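Local coordinates for protein acetylglutamate kinase (Streptococcus mutans, PDB 3L86) that probably catalyses the ATP-dependent phosphorylation of N-acetyl-L-glutamate, the second step in making N-acetylornithine from glutamate on the arginine pathway, at residues Gln58-Gln63 / Ala126-Gln131; Lys81-Asn86 / Met104-His109; Gly155-Ile160 / Leu189-Asp194; Leu209-Asn214 / Val264-Asn269. All coordinates share one frame; numbering follows the deposited sequence.

In the fold
From the N terminus, helix 53-64 comes first; contact 1 closes a loop of 62 residues between its segments, where the turn after helix 101-125, just ahead of strand 130-132, meets the helix. Contact 2, between helix 76-85 and the N-terminal part of helix 101-125, is nested inside that loop. After contact 1 has closed, contact 3 closes a loop of 28 residues, joining strand 155-160 to the chain that leaves strand 188-190 for helix 193-203 beside bound N-acetyl-L-glutamate; Met-104 and Val-107 of contact 2 pack against it. Contact 4 follows in series and closes a loop of 49, pairing two parallel strands of the main sheet at the ADP site; Trp-62 of contact 1 touches its Ile-210.

Contact 1: Gln58-Gln63 / Ala126-Gln131; sequences QIKNWQ and AGVSCQ
Gln-63 and Ser-129 are joined by a pair of hydrogen bonds that uses both ends of the glutamine amide. Ser-129 N donates to Gln-63 OE1 at 3.2 Å, and Gln-63 NE2 returns a bond of 2.9 Å to Ser-129 O. Each acceptor is met on a lone pair in its carbonyl plane, and Ser-129 O lies almost exactly in the plane of the glutamine amide. The side chain thus reads one residue's N-H and C=O much as a neighbouring strand would, and the two bonds together fix the rotation of the amide. With CG anti to the backbone N (chi1 178°) and the chain extended beyond it, Gln-63 reaches this backbone from the helix.

Apolar packing centres on Val-128. Its CG2 lies 3.9 Å from Lys-60 CA and also meets Ile-59 CG2 at 4.1 Å, while CG1 comes beside the amide oxygen of Gln-63. The aliphatic part of Lys-60 runs past the turn, with CE 3.8 Å from Gly-127 O; its ammonium group forms a salt bridge with Asp-64.

Gly-127, at positive phi, is the C-prime residue of the Schellman motif that ends helix 101-125. The contact therefore sets helix 53-64 against the turn from that helix into strand 130-132, with Ile-174 of strand 174-182 touching Ile-59, Gln-63 and Val-128.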
loop_
_atom_site.group_PDB
_atom_site.type_symbol
_atom_site.label_atom_id
_atom_site.label_comp_id
_atom_site.label_asym_id
_atom_site.label_seq_id
_atom_site.Cartn_x
_atom_site.Cartn_y
_atom_site.Cartn_z
ATOM N N GLN A 58 8.729 16.389 -5.034
ATOM C CA GLN A 58 8.948 15.326 -6.022
ATOM C C GLN A 58 7.624 14.877 -6.623
ATOM O O GLN A 58 7.497 14.730 -7.839
ATOM C CB GLN A 58 9.775 14.129 -5.429
ATOM C CG GLN A 58 10.080 12.991 -6.459
ATOM C CD GLN A 58 10.888 13.500 -7.682
ATOM O OE1 GLN A 58 10.343 13.821 -8.742
ATOM N NE2 GLN A 58 12.163 13.636 -7.497
ATOM N N ILE A 59 6.617 14.652 -5.779
ATOM C CA ILE A 59 5.269 14.374 -6.311
ATOM C C ILE A 59 4.761 15.499 -7.261
ATOM O O ILE A 59 4.318 15.204 -8.392
ATOM C CB ILE A 59 4.237 14.110 -5.154
ATOM C CG1 ILE A 59 4.639 12.914 -4.249
ATOM C CG2 ILE A 59 2.848 13.854 -5.688
ATOM C CD1 ILE A 59 4.696 11.506 -4.970
ATOM N N LYS A 60 4.739 16.758 -6.800
ATOM C CA LYS A 60 4.232 17.875 -7.639
ATOM C C LYS A 60 5.002 17.940 -8.980
ATOM O O LYS A 60 4.399 18.139 -10.029
ATOM C CB LYS A 60 4.402 19.248 -6.945
ATOM C CG LYS A 60 3.536 20.315 -7.720
ATOM C CD LYS A 60 3.543 21.697 -7.154
ATOM C CE LYS A 60 2.646 22.584 -8.082
ATOM N NZ LYS A 60 3.556 23.262 -9.104
ATOM N N ASN A 61 6.329 17.815 -8.935
ATOM C CA ASN A 61 7.188 17.893 -10.170
ATOM C C ASN A 61 6.918 16.738 -11.120
ATOM O O ASN A 61 6.817 16.937 -12.342
ATOM C CB ASN A 61 8.703 17.981 -9.829
ATOM C CG ASN A 61 9.034 19.219 -9.061
ATOM O OD1 ASN A 61 8.280 20.166 -9.124
ATOM N ND2 ASN A 61 10.202 19.256 -8.372
ATOM N N TRP A 62 6.775 15.520 -10.588
ATOM C CA TRP A 62 6.311 14.424 -11.472
ATOM C C TRP A 62 4.951 14.740 -12.122
ATOM O O TRP A 62 4.718 14.448 -13.324
ATOM C CB TRP A 62 6.235 13.041 -10.753
ATOM C CG TRP A 62 7.575 12.257 -10.603
ATOM C CD1 TRP A 62 8.694 12.319 -11.427
ATOM C CD2 TRP A 62 7.881 11.304 -9.574
ATOM N NE1 TRP A 62 9.688 11.439 -10.945
ATOM C CE2 TRP A 62 9.204 10.815 -9.815
ATOM C CE3 TRP A 62 7.146 10.790 -8.475
ATOM C CZ2 TRP A 62 9.812 9.878 -8.980
ATOM C CZ3 TRP A 62 7.763 9.854 -7.643
ATOM C CH2 TRP A 62 9.055 9.377 -7.920
ATOM N N GLN A 63 4.003 15.246 -11.333
ATOM C CA GLN A 63 2.661 15.518 -11.855
ATOM C C GLN A 63 2.756 16.636 -12.920
ATOM O O GLN A 63 2.215 16.520 -14.023
ATOM C CB GLN A 63 1.728 15.967 -10.716
ATOM C CG GLN A 63 0.269 16.343 -11.198
ATOM C CD GLN A 63 -0.676 16.640 -10.031
ATOM O OE1 GLN A 63 -0.498 17.609 -9.277
ATOM N NE2 GLN A 63 -1.676 15.793 -9.871
ATOM N N ALA A 126 0.248 21.518 -0.678
ATOM C CA ALA A 126 1.476 21.707 -1.426
ATOM C C ALA A 126 1.245 21.986 -2.913
ATOM O O ALA A 126 2.208 22.027 -3.662
ATOM C CB ALA A 126 2.445 20.512 -1.222
ATOM N N GLY A 127 -0.008 22.157 -3.357
ATOM C CA GLY A 127 -0.286 22.403 -4.774
ATOM C C GLY A 127 -0.495 21.171 -5.660
ATOM O O GLY A 127 -0.733 21.302 -6.853
ATOM N N VAL A 128 -0.460 19.967 -5.081
ATOM C CA VAL A 128 -0.821 18.730 -5.823
ATOM C C VAL A 128 -2.343 18.539 -5.983
ATOM O O VAL A 128 -3.105 18.679 -5.009
ATOM C CB VAL A 128 -0.233 17.491 -5.122
ATOM C CG1 VAL A 128 -0.615 16.199 -5.870
ATOM C CG2 VAL A 128 1.279 17.639 -5.041
ATOM N N SER A 129 -2.780 18.240 -7.199
ATOM C CA SER A 129 -4.161 17.922 -7.466
ATOM C C SER A 129 -4.437 16.429 -7.248
ATOM O O SER A 129 -3.809 15.594 -7.886
ATOM C CB SER A 129 -4.545 18.376 -8.894
ATOM O OG SER A 129 -5.619 17.570 -9.371
ATOM N N CYS A 130 -5.352 16.112 -6.320
ATOM C CA CYS A 130 -5.590 14.736 -5.833
ATOM C C CYS A 130 -6.985 14.640 -5.167
ATOM O O CYS A 130 -7.591 15.674 -4.858
ATOM C CB CYS A 130 -4.530 14.320 -4.767
ATOM S SG CYS A 130 -4.427 15.377 -3.268
ATOM N N GLN A 131 -7.450 13.409 -4.905
ATOM C CA GLN A 131 -8.791 13.186 -4.327
ATOM C C GLN A 131 -8.829 11.859 -3.569
ATOM O O GLN A 131 -8.487 10.863 -4.125
ATOM C CB GLN A 131 -9.865 13.150 -5.467
ATOM C CG GLN A 131 -11.289 12.842 -4.965
ATOM C CD GLN A 131 -11.782 13.878 -3.976
ATOM O OE1 GLN A 131 -11.863 15.067 -4.310
ATOM N NE2 GLN A 131 -12.135 13.445 -2.753
#

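Contact 2: Lys81-Asn86 / Met104-His109; sequences KLMEEN and MVLVSH
Leu-82 reaches helix 101-125 with its branched end, meeting Leu-106 and His-109. Setting CG anti to the backbone N (chi1 -163°) carries the fork of the leucine to the second helix and brings CD2 to 3.3 Å from Leu-106 O. The same CD2 is 3.6 Å from His-109 CD2, where the leucine and histidine side chains stand roughly perpendicular. Leu-82 CG also packs against Leu-106 CD2 at 4.2 Å, so that this leucine occupies the space between two residues one turn apart on the second helix.

Met-83 SD lies 4.3 Å from Leu-106 CD1, while its side chain also approaches Arg-97, which hydrogen-bonds the bound N-acetyl-L-glutamate.

Asn-86, the first residue to leave helical geometry, turns its amide back on its own helix: ND2 donates to Leu-82 O at 3.0 Å, tilted 21° from the carbonyl plane. This bond holds the amide where its CG touches Leu-106 CD2 at 4.2 Å, the two side chains running antiparallel alongside one another. Leu-106 is accordingly met by all three residues, and the contact is essentially apolar.

His-109, touched by Leu-82 through CD2, is hydrogen-bonded through ND1 to Asp-113. The short helical segments run at 134° to each other, their axes 10.2 Å apart at closest approach. Helix 76-85 here packs at the surface against helix 101-125, whose Met-104 and Val-107 touch strand 188-190.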
loop_
_atom_site.group_PDB
_atom_site.type_symbol
_atom_site.label_atom_id
_atom_site.label_comp_id
_atom_site.label_asym_id
_atom_site.label_seq_id
_atom_site.Cartn_x
_atom_site.Cartn_y
_atom_site.Cartn_z
ATOM N N LYS A 81 -3.452 1.915 17.820
ATOM C CA LYS A 81 -3.727 2.971 18.799
ATOM C C LYS A 81 -5.197 2.936 19.123
ATOM O O LYS A 81 -5.630 2.754 20.287
ATOM C CB LYS A 81 -3.412 4.332 18.181
ATOM C CG LYS A 81 -2.601 5.242 19.036
ATOM N N LEU A 82 -5.994 3.143 18.089
ATOM C CA LEU A 82 -7.449 3.077 18.229
ATOM C C LEU A 82 -7.985 1.833 18.917
ATOM O O LEU A 82 -8.930 1.905 19.713
ATOM C CB LEU A 82 -8.104 3.287 16.850
ATOM C CG LEU A 82 -9.557 3.646 16.690
ATOM C CD1 LEU A 82 -9.975 4.929 17.457
ATOM C CD2 LEU A 82 -9.811 3.727 15.138
ATOM N N MET A 83 -7.428 0.674 18.642
ATOM C CA MET A 83 -7.916 -0.505 19.341
ATOM C C MET A 83 -7.712 -0.417 20.857
ATOM O O MET A 83 -8.533 -0.924 21.648
ATOM C CB MET A 83 -7.184 -1.733 18.843
ATOM C CG MET A 83 -7.257 -1.849 17.377
ATOM S SD MET A 83 -8.393 -3.163 17.074
ATOM C CE MET A 83 -7.251 -4.503 16.492
ATOM N N GLU A 84 -6.589 0.182 21.241
ATOM C CA GLU A 84 -6.229 0.315 22.660
ATOM C C GLU A 84 -7.222 1.290 23.290
ATOM O O GLU A 84 -7.969 0.906 24.190
ATOM C CB GLU A 84 -4.782 0.793 22.839
ATOM N N GLU A 85 -7.256 2.521 22.787
ATOM C CA GLU A 85 -8.205 3.566 23.185
ATOM C C GLU A 85 -9.659 3.155 23.282
ATOM O O GLU A 85 -10.393 3.824 23.939
ATOM C CB GLU A 85 -8.092 4.796 22.281
ATOM N N ASN A 86 -10.017 2.080 22.600
ATOM C CA ASN A 86 -11.324 1.450 22.581
ATOM C C ASN A 86 -11.342 0.038 23.194
ATOM O O ASN A 86 -12.249 -0.736 22.974
ATOM C CB ASN A 86 -11.940 1.405 21.142
ATOM C CG ASN A 86 -12.350 2.778 20.603
ATOM O OD1 ASN A 86 -13.492 3.145 20.628
ATOM N ND2 ASN A 86 -11.394 3.513 20.104
ATOM N N MET A 104 -14.148 -3.924 12.009
ATOM C CA MET A 104 -14.135 -3.205 10.735
ATOM C C MET A 104 -14.573 -1.753 10.916
ATOM O O MET A 104 -14.137 -0.847 10.207
ATOM C CB MET A 104 -15.047 -3.909 9.694
ATOM C CG MET A 104 -14.426 -5.197 9.012
ATOM S SD MET A 104 -12.893 -4.790 8.050
ATOM C CE MET A 104 -13.314 -3.423 6.886
ATOM N N VAL A 105 -15.465 -1.505 11.865
ATOM C CA VAL A 105 -15.834 -0.095 12.181
ATOM C C VAL A 105 -14.565 0.705 12.565
ATOM O O VAL A 105 -14.365 1.848 12.137
ATOM C CB VAL A 105 -16.832 -0.012 13.397
ATOM C CG1 VAL A 105 -16.989 1.462 13.866
ATOM C CG2 VAL A 105 -18.214 -0.574 13.014
ATOM N N LEU A 106 -13.730 0.112 13.416
ATOM C CA LEU A 106 -12.465 0.729 13.849
ATOM C C LEU A 106 -11.462 0.879 12.691
ATOM O O LEU A 106 -10.829 1.943 12.532
ATOM C CB LEU A 106 -11.844 -0.121 14.999
ATOM C CG LEU A 106 -12.802 -0.262 16.211
ATOM C CD1 LEU A 106 -12.296 -1.283 17.282
ATOM C CD2 LEU A 106 -12.873 1.095 16.808
ATOM N N VAL A 107 -11.311 -0.200 11.897
ATOM C CA VAL A 107 -10.347 -0.231 10.770
ATOM C C VAL A 107 -10.665 0.889 9.743
ATOM O O VAL A 107 -9.771 1.649 9.334
ATOM C CB VAL A 107 -10.249 -1.655 10.103
ATOM C CG1 VAL A 107 -9.415 -1.662 8.784
ATOM C CG2 VAL A 107 -9.666 -2.747 11.073
ATOM N N SER A 108 -11.926 0.982 9.313
ATOM C CA SER A 108 -12.280 1.966 8.282
ATOM C C SER A 108 -12.204 3.385 8.809
ATOM O O SER A 108 -11.738 4.293 8.075
ATOM C CB SER A 108 -13.665 1.673 7.649
ATOM O OG SER A 108 -14.658 1.775 8.626
ATOM N N HIS A 109 -12.588 3.602 10.075
ATOM C CA HIS A 109 -12.404 4.941 10.695
ATOM C C HIS A 109 -10.911 5.373 10.757
ATOM O O HIS A 109 -10.560 6.481 10.380
ATOM C CB HIS A 109 -12.974 4.985 12.131
ATOM C CG HIS A 109 -12.608 6.224 12.885
ATOM N ND1 HIS A 109 -12.841 7.501 12.387
ATOM C CD2 HIS A 109 -12.049 6.390 14.110
ATOM C CE1 HIS A 109 -12.398 8.392 13.266
ATOM N NE2 HIS A 109 -11.929 7.746 14.324
#

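Contact 3: Gly155-Ile160 / Leu189-Asp194; sequences GDVTHI and LNINAD. With NLG (N-acetyl-L-glutamate), chain C.
Ile-191 lays its CD1 methyl over the backbone of Gly-155, 3.8 Å from Gly-155 C. Its other branch meets Val-157, CG2 to CG2 at 4.0 Å, with the two side chains roughly perpendicular. Leu-189 CD1 meets Gly-155 CA, so the glycine, with no side chain, admits two branched residues close to its backbone.

The main chains are joined beside this packing. Gly-155 N donates to Asn-190 O at 2.9 Å, from above the carbonyl plane, and a water bridges Gly-155 O to Asn-192 N.

Past these bonds the second segment lines the N-acetyl-L-glutamate pocket. With CG anti to its own N (chi1 173°), Asn-190 swings its amide into the pocket, where ND2 donates to the acetyl oxygen O7 of the ligand at 3.3 Å; the same nitrogen is also bonded to Thr-99. Ala-193 N, in the first turn of its helix, donates to ligand OE1 at 3.0 Å, so the side-chain carboxylate of the ligand sits at a helix N terminus, where the helix dipole would probably favour its negative charge. Asn-192 is the N-cap, its OD1 accepting from Tyr-195 N.

Strand 155-160 pairs with strand 141-145, and Val-157 packs on Leu-196 and Ala-199 of helix 193-203.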
loop_
_atom_site.group_PDB
_atom_site.type_symbol
_atom_site.label_atom_id
_atom_site.label_comp_id
_atom_site.label_asym_id
_atom_site.label_seq_id
_atom_site.Cartn_x
_atom_site.Cartn_y
_atom_site.Cartn_z
ATOM N N GLY A 155 -9.488 -9.569 3.560
ATOM C CA GLY A 155 -9.673 -9.887 2.169
ATOM C C GLY A 155 -8.408 -10.081 1.374
ATOM O O GLY A 155 -7.339 -9.607 1.784
ATOM N N ASP A 156 -8.555 -10.768 0.220
ATOM C CA ASP A 156 -7.504 -10.913 -0.804
ATOM C C ASP A 156 -8.111 -10.235 -2.059
ATOM O O ASP A 156 -9.224 -10.587 -2.400
ATOM C CB ASP A 156 -7.415 -12.424 -1.099
ATOM C CG ASP A 156 -6.141 -12.857 -1.840
ATOM O OD1 ASP A 156 -5.119 -12.119 -1.925
ATOM O OD2 ASP A 156 -6.186 -14.024 -2.332
ATOM N N VAL A 157 -7.408 -9.309 -2.726
ATOM C CA VAL A 157 -7.940 -8.643 -3.930
ATOM C C VAL A 157 -8.372 -9.614 -5.046
ATOM O O VAL A 157 -7.601 -10.479 -5.436
ATOM C CB VAL A 157 -6.935 -7.547 -4.500
ATOM C CG1 VAL A 157 -7.570 -6.829 -5.728
ATOM C CG2 VAL A 157 -6.613 -6.481 -3.388
ATOM N N THR A 158 -9.599 -9.508 -5.558
ATOM C CA THR A 158 -9.956 -10.377 -6.690
ATOM C C THR A 158 -9.971 -9.632 -8.036
ATOM O O THR A 158 -9.767 -10.248 -9.081
ATOM C CB THR A 158 -11.381 -11.047 -6.499
ATOM O OG1 THR A 158 -12.315 -10.002 -6.268
ATOM C CG2 THR A 158 -11.403 -12.037 -5.323
ATOM N N HIS A 159 -10.218 -8.320 -8.045
ATOM C CA HIS A 159 -10.162 -7.593 -9.342
ATOM C C HIS A 159 -10.044 -6.118 -9.072
ATOM O O HIS A 159 -10.638 -5.608 -8.097
ATOM C CB HIS A 159 -11.430 -7.880 -10.231
ATOM C CG HIS A 159 -11.404 -7.240 -11.598
ATOM N ND1 HIS A 159 -12.241 -6.201 -11.956
ATOM C CD2 HIS A 159 -10.655 -7.503 -12.693
ATOM C CE1 HIS A 159 -11.987 -5.843 -13.200
ATOM N NE2 HIS A 159 -11.040 -6.620 -13.673
ATOM N N ILE A 160 -9.268 -5.446 -9.930
ATOM C CA ILE A 160 -9.228 -3.983 -9.976
ATOM C C ILE A 160 -9.953 -3.431 -11.255
ATOM O O ILE A 160 -9.563 -3.769 -12.378
ATOM C CB ILE A 160 -7.791 -3.480 -9.908
ATOM C CG1 ILE A 160 -7.085 -3.938 -8.593
ATOM C CG2 ILE A 160 -7.784 -1.950 -9.914
ATOM C CD1 ILE A 160 -7.709 -3.236 -7.345
ATOM N N LEU A 189 -14.156 -5.265 3.441
ATOM C CA LEU A 189 -13.090 -6.135 3.995
ATOM C C LEU A 189 -11.761 -5.384 4.230
ATOM O O LEU A 189 -11.469 -4.444 3.492
ATOM C CB LEU A 189 -12.801 -7.360 3.073
ATOM C CG LEU A 189 -13.970 -8.240 2.595
ATOM C CD1 LEU A 189 -13.467 -9.466 1.757
ATOM C CD2 LEU A 189 -14.807 -8.714 3.743
ATOM N N ASN A 190 -10.963 -5.826 5.210
ATOM C CA ASN A 190 -9.653 -5.232 5.567
ATOM C C ASN A 190 -8.585 -5.889 4.667
ATOM O O ASN A 190 -8.455 -7.129 4.691
ATOM C CB ASN A 190 -9.373 -5.445 7.091
ATOM C CG ASN A 190 -7.964 -5.014 7.524
ATOM O OD1 ASN A 190 -7.260 -4.333 6.780
ATOM N ND2 ASN A 190 -7.558 -5.393 8.760
ATOM N N ILE A 191 -7.873 -5.096 3.845
ATOM C CA ILE A 191 -6.839 -5.661 2.924
ATOM C C ILE A 191 -5.446 -5.197 3.356
ATOM O O ILE A 191 -5.271 -4.014 3.556
ATOM C CB ILE A 191 -6.976 -5.162 1.473
ATOM C CG1 ILE A 191 -8.433 -5.129 1.012
ATOM C CG2 ILE A 191 -6.000 -6.016 0.488
ATOM C CD1 ILE A 191 -9.099 -6.446 0.751
ATOM N N ASN A 192 -4.488 -6.095 3.598
ATOM C CA ASN A 192 -3.085 -5.662 3.888
ATOM C C ASN A 192 -2.653 -4.642 2.781
ATOM O O ASN A 192 -2.901 -4.915 1.599
ATOM C CB ASN A 192 -2.138 -6.875 3.845
ATOM C CG ASN A 192 -0.670 -6.468 3.831
ATOM O OD1 ASN A 192 -0.017 -6.470 2.781
ATOM N ND2 ASN A 192 -0.144 -6.112 4.984
ATOM N N ALA A 193 -2.042 -3.498 3.133
ATOM C CA ALA A 193 -1.817 -2.435 2.095
ATOM C C ALA A 193 -0.863 -2.850 1.005
ATOM O O ALA A 193 -0.999 -2.388 -0.123
ATOM C CB ALA A 193 -1.373 -1.047 2.699
ATOM N N ASP A 194 0.128 -3.680 1.339
ATOM C CA ASP A 194 1.083 -4.233 0.351
ATOM C C ASP A 194 0.405 -5.112 -0.718
ATOM O O ASP A 194 0.772 -5.063 -1.890
ATOM C CB ASP A 194 2.207 -5.046 1.058
ATOM C CG ASP A 194 2.944 -4.203 2.164
ATOM O OD1 ASP A 194 3.408 -3.086 1.869
ATOM O OD2 ASP A 194 3.000 -4.634 3.337
HETATM C CA NLG C . -3.938 -4.470 7.377
HETATM C C NLG C . -4.209 -5.865 7.394
HETATM O OXT NLG C . -3.647 -6.695 8.116
HETATM O O NLG C . -4.865 -6.590 6.740
HETATM C CB NLG C . -4.336 -3.118 6.758
HETATM C CG NLG C . -3.487 -1.806 7.020
HETATM C CD NLG C . -1.952 -1.648 6.646
HETATM O OE1 NLG C . -1.487 -2.455 5.895
HETATM O OE2 NLG C . -1.200 -0.771 7.103
HETATM C C7 NLG C . -3.653 -3.732 9.587
HETATM C C8 NLG C . -2.839 -3.228 10.323
HETATM O O7 NLG C . -4.794 -4.033 9.841
HETATM N N2 NLG C . -3.350 -4.028 8.381
HETATM O O HOH W 1 -5.001 -8.813 3.160
#

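Contact 4: Leu209-Asn214 / Val264-Asn269; sequences LILMTN and VLIGDN. With ADP (adenosine-5'-diphosphate), chain B.
Two neighbouring parallel strands of the central sheet of the amino acid kinase fold, 208-212 and 263-267, meet here, and the first of them leads into the ADP site. The backbone bonds include Leu-265 N to Leu-209 O at 2.9 Å and Leu-211 N to Leu-265 O at 2.8 Å. Beyond the strand, Thr-213 N continues the pairing to Gly-267 O at 3.0 Å, and a water joins Thr-213 O to Asp-268 O.

On one face, Leu-211 and Ile-266 run alongside in one direction, and CD1 of Leu-211 also reaches Val-264 CG1 at 3.8 Å; helix 193-203 packs on Leu-211 and helix 246-258 on Val-264. On the other face Met-212 extends over the turn after the second strand, with CG 3.7 Å from Asn-269 N and SD beside Asn-269 CA. The carboxylate of Asp-268 accepts from Asn-269 ND2 through OD1, nearly straight at 176°, and forms a salt bridge with Lys-216 through OD2; Asn-269 OD1 accepts from Leu-271 N and Thr-272 N.

Thr-213 OG1 stands anti to the backbone N (chi1 178°), which aims the hydroxyl at the beta-phosphate while CG2 rests near Gly-267 O; OG1 donates to ADP O2B at 2.7 Å.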
loop_
_atom_site.group_PDB
_atom_site.type_symbol
_atom_site.label_atom_id
_atom_site.label_comp_id
_atom_site.label_asym_id
_atom_site.label_seq_id
_atom_site.Cartn_x
_atom_site.Cartn_y
_atom_site.Cartn_z
ATOM N N LEU A 209 6.843 0.362 -8.773
ATOM C CA LEU A 209 6.120 0.456 -7.472
ATOM C C LEU A 209 7.114 0.845 -6.320
ATOM O O LEU A 209 8.215 0.244 -6.174
ATOM C CB LEU A 209 5.464 -0.907 -7.161
ATOM C CG LEU A 209 4.929 -1.176 -5.725
ATOM C CD1 LEU A 209 3.739 -0.204 -5.404
ATOM C CD2 LEU A 209 4.438 -2.654 -5.570
ATOM N N ILE A 210 6.746 1.845 -5.520
ATOM C CA ILE A 210 7.544 2.272 -4.363
ATOM C C ILE A 210 6.763 1.838 -3.125
ATOM O O ILE A 210 5.592 2.218 -2.949
ATOM C CB ILE A 210 7.803 3.833 -4.415
ATOM C CG1 ILE A 210 8.550 4.180 -5.718
ATOM C CG2 ILE A 210 8.592 4.299 -3.202
ATOM C CD1 ILE A 210 8.727 5.723 -6.048
ATOM N N LEU A 211 7.368 0.996 -2.290
ATOM C CA LEU A 211 6.769 0.625 -1.027
ATOM C C LEU A 211 7.451 1.444 0.102
ATOM O O LEU A 211 8.504 1.044 0.666
ATOM C CB LEU A 211 6.908 -0.924 -0.778
ATOM C CG LEU A 211 6.170 -1.834 -1.794
ATOM C CD1 LEU A 211 6.654 -3.289 -1.756
ATOM C CD2 LEU A 211 4.638 -1.822 -1.654
ATOM N N MET A 212 6.858 2.591 0.431
ATOM C CA MET A 212 7.524 3.542 1.326
ATOM C C MET A 212 7.103 3.255 2.774
ATOM O O MET A 212 5.903 3.076 3.046
ATOM C CB MET A 212 7.142 4.998 0.935
ATOM C CG MET A 212 8.272 6.010 1.214
ATOM S SD MET A 212 7.934 7.742 0.693
ATOM C CE MET A 212 6.771 8.169 1.969
ATOM N N THR A 213 8.091 3.181 3.672
ATOM C CA THR A 213 7.880 2.630 4.982
ATOM C C THR A 213 8.795 3.386 5.979
ATOM O O THR A 213 9.288 4.514 5.663
ATOM C CB THR A 213 8.151 1.076 4.997
ATOM O OG1 THR A 213 7.991 0.552 6.329
ATOM C CG2 THR A 213 9.546 0.695 4.454
ATOM N N ASN A 214 9.011 2.820 7.171
ATOM C CA ASN A 214 9.758 3.558 8.188
ATOM C C ASN A 214 11.106 2.878 8.571
ATOM O O ASN A 214 11.588 2.967 9.729
ATOM C CB ASN A 214 8.853 3.890 9.406
ATOM C CG ASN A 214 8.450 2.667 10.200
ATOM O OD1 ASN A 214 8.406 1.553 9.661
ATOM N ND2 ASN A 214 8.274 2.835 11.521
ATOM N N VAL A 264 10.758 -2.626 -8.211
ATOM C CA VAL A 264 10.140 -2.234 -6.932
ATOM C C VAL A 264 11.220 -1.623 -5.957
ATOM O O VAL A 264 12.333 -2.147 -5.857
ATOM C CB VAL A 264 9.429 -3.459 -6.254
ATOM C CG1 VAL A 264 8.800 -3.051 -4.890
ATOM C CG2 VAL A 264 8.359 -4.026 -7.140
ATOM N N LEU A 265 10.908 -0.515 -5.275
ATOM C CA LEU A 265 11.797 0.070 -4.254
ATOM C C LEU A 265 11.176 -0.044 -2.856
ATOM O O LEU A 265 10.010 0.317 -2.659
ATOM C CB LEU A 265 12.053 1.538 -4.591
ATOM C CG LEU A 265 12.903 2.375 -3.618
ATOM C CD1 LEU A 265 14.379 1.842 -3.703
ATOM C CD2 LEU A 265 12.846 3.848 -4.001
ATOM N N ILE A 266 11.921 -0.610 -1.906
ATOM C CA ILE A 266 11.589 -0.594 -0.477
ATOM C C ILE A 266 12.593 0.347 0.298
ATOM O O ILE A 266 13.831 0.130 0.268
ATOM C CB ILE A 266 11.618 -2.048 0.103
ATOM C CG1 ILE A 266 10.497 -2.883 -0.549
ATOM C CG2 ILE A 266 11.465 -2.070 1.663
ATOM C CD1 ILE A 266 10.512 -4.382 -0.173
ATOM N N GLY A 267 12.066 1.381 0.966
ATOM C CA GLY A 267 12.891 2.360 1.762
ATOM C C GLY A 267 12.006 3.463 2.402
ATOM O O GLY A 267 10.770 3.379 2.415
ATOM N N ASP A 268 12.628 4.486 2.962
ATOM C CA ASP A 268 11.884 5.512 3.686
ATOM C C ASP A 268 11.643 6.779 2.840
ATOM O O ASP A 268 11.248 7.818 3.375
ATOM C CB ASP A 268 12.550 5.849 5.043
ATOM C CG ASP A 268 13.820 6.740 4.930
ATOM O OD1 ASP A 268 14.250 7.045 3.812
ATOM O OD2 ASP A 268 14.395 7.159 5.997
ATOM N N ASN A 269 11.909 6.697 1.543
ATOM C CA ASN A 269 11.764 7.874 0.641
ATOM C C ASN A 269 11.441 7.421 -0.791
ATOM O O ASN A 269 11.377 6.222 -1.065
ATOM C CB ASN A 269 13.015 8.796 0.645
ATOM C CG ASN A 269 14.286 8.124 0.057
ATOM O OD1 ASN A 269 14.623 8.289 -1.136
ATOM N ND2 ASN A 269 15.022 7.390 0.922
HETATM P PB ADP B . 4.413 -0.319 7.142
HETATM O O1B ADP B . 3.734 -1.368 6.309
HETATM O O2B ADP B . 5.298 0.661 6.359
HETATM O O3B ADP B . 3.432 0.415 7.987
HETATM P PA ADP B . 5.381 -2.568 8.844
HETATM O O1A ADP B . 5.714 -2.510 10.329
HETATM O O2A ADP B . 4.138 -3.317 8.453
HETATM O O3A ADP B . 5.416 -1.051 8.189
HETATM O "O5'" ADP B . 6.691 -3.234 8.173
HETATM C "C5'" ADP B . 7.977 -2.590 8.359
HETATM C "C4'" ADP B . 8.709 -3.269 9.554
HETATM O "O4'" ADP B . 9.135 -4.622 9.292
HETATM C "C3'" ADP B . 9.997 -2.555 9.993
HETATM O "O3'" ADP B . 9.631 -1.443 10.804
HETATM C "C2'" ADP B . 10.702 -3.606 10.841
HETATM O "O2'" ADP B . 10.230 -3.437 12.173
HETATM C "C1'" ADP B . 10.098 -4.925 10.363
HETATM N N9 ADP B . 11.146 -5.822 9.807
HETATM C C8 ADP B . 11.199 -7.159 10.070
HETATM N N7 ADP B . 12.238 -7.716 9.391
HETATM C C5 ADP B . 12.862 -6.716 8.721
HETATM C C6 ADP B . 14.035 -6.593 7.861
HETATM N N6 ADP B . 14.744 -7.694 7.495
HETATM N N1 ADP B . 14.347 -5.374 7.341
HETATM C C2 ADP B . 13.653 -4.288 7.644
HETATM N N3 ADP B . 12.576 -4.318 8.428
HETATM C C4 ADP B . 12.144 -5.479 9.005
HETATM O O HOH W 2 9.298 7.382 5.601
#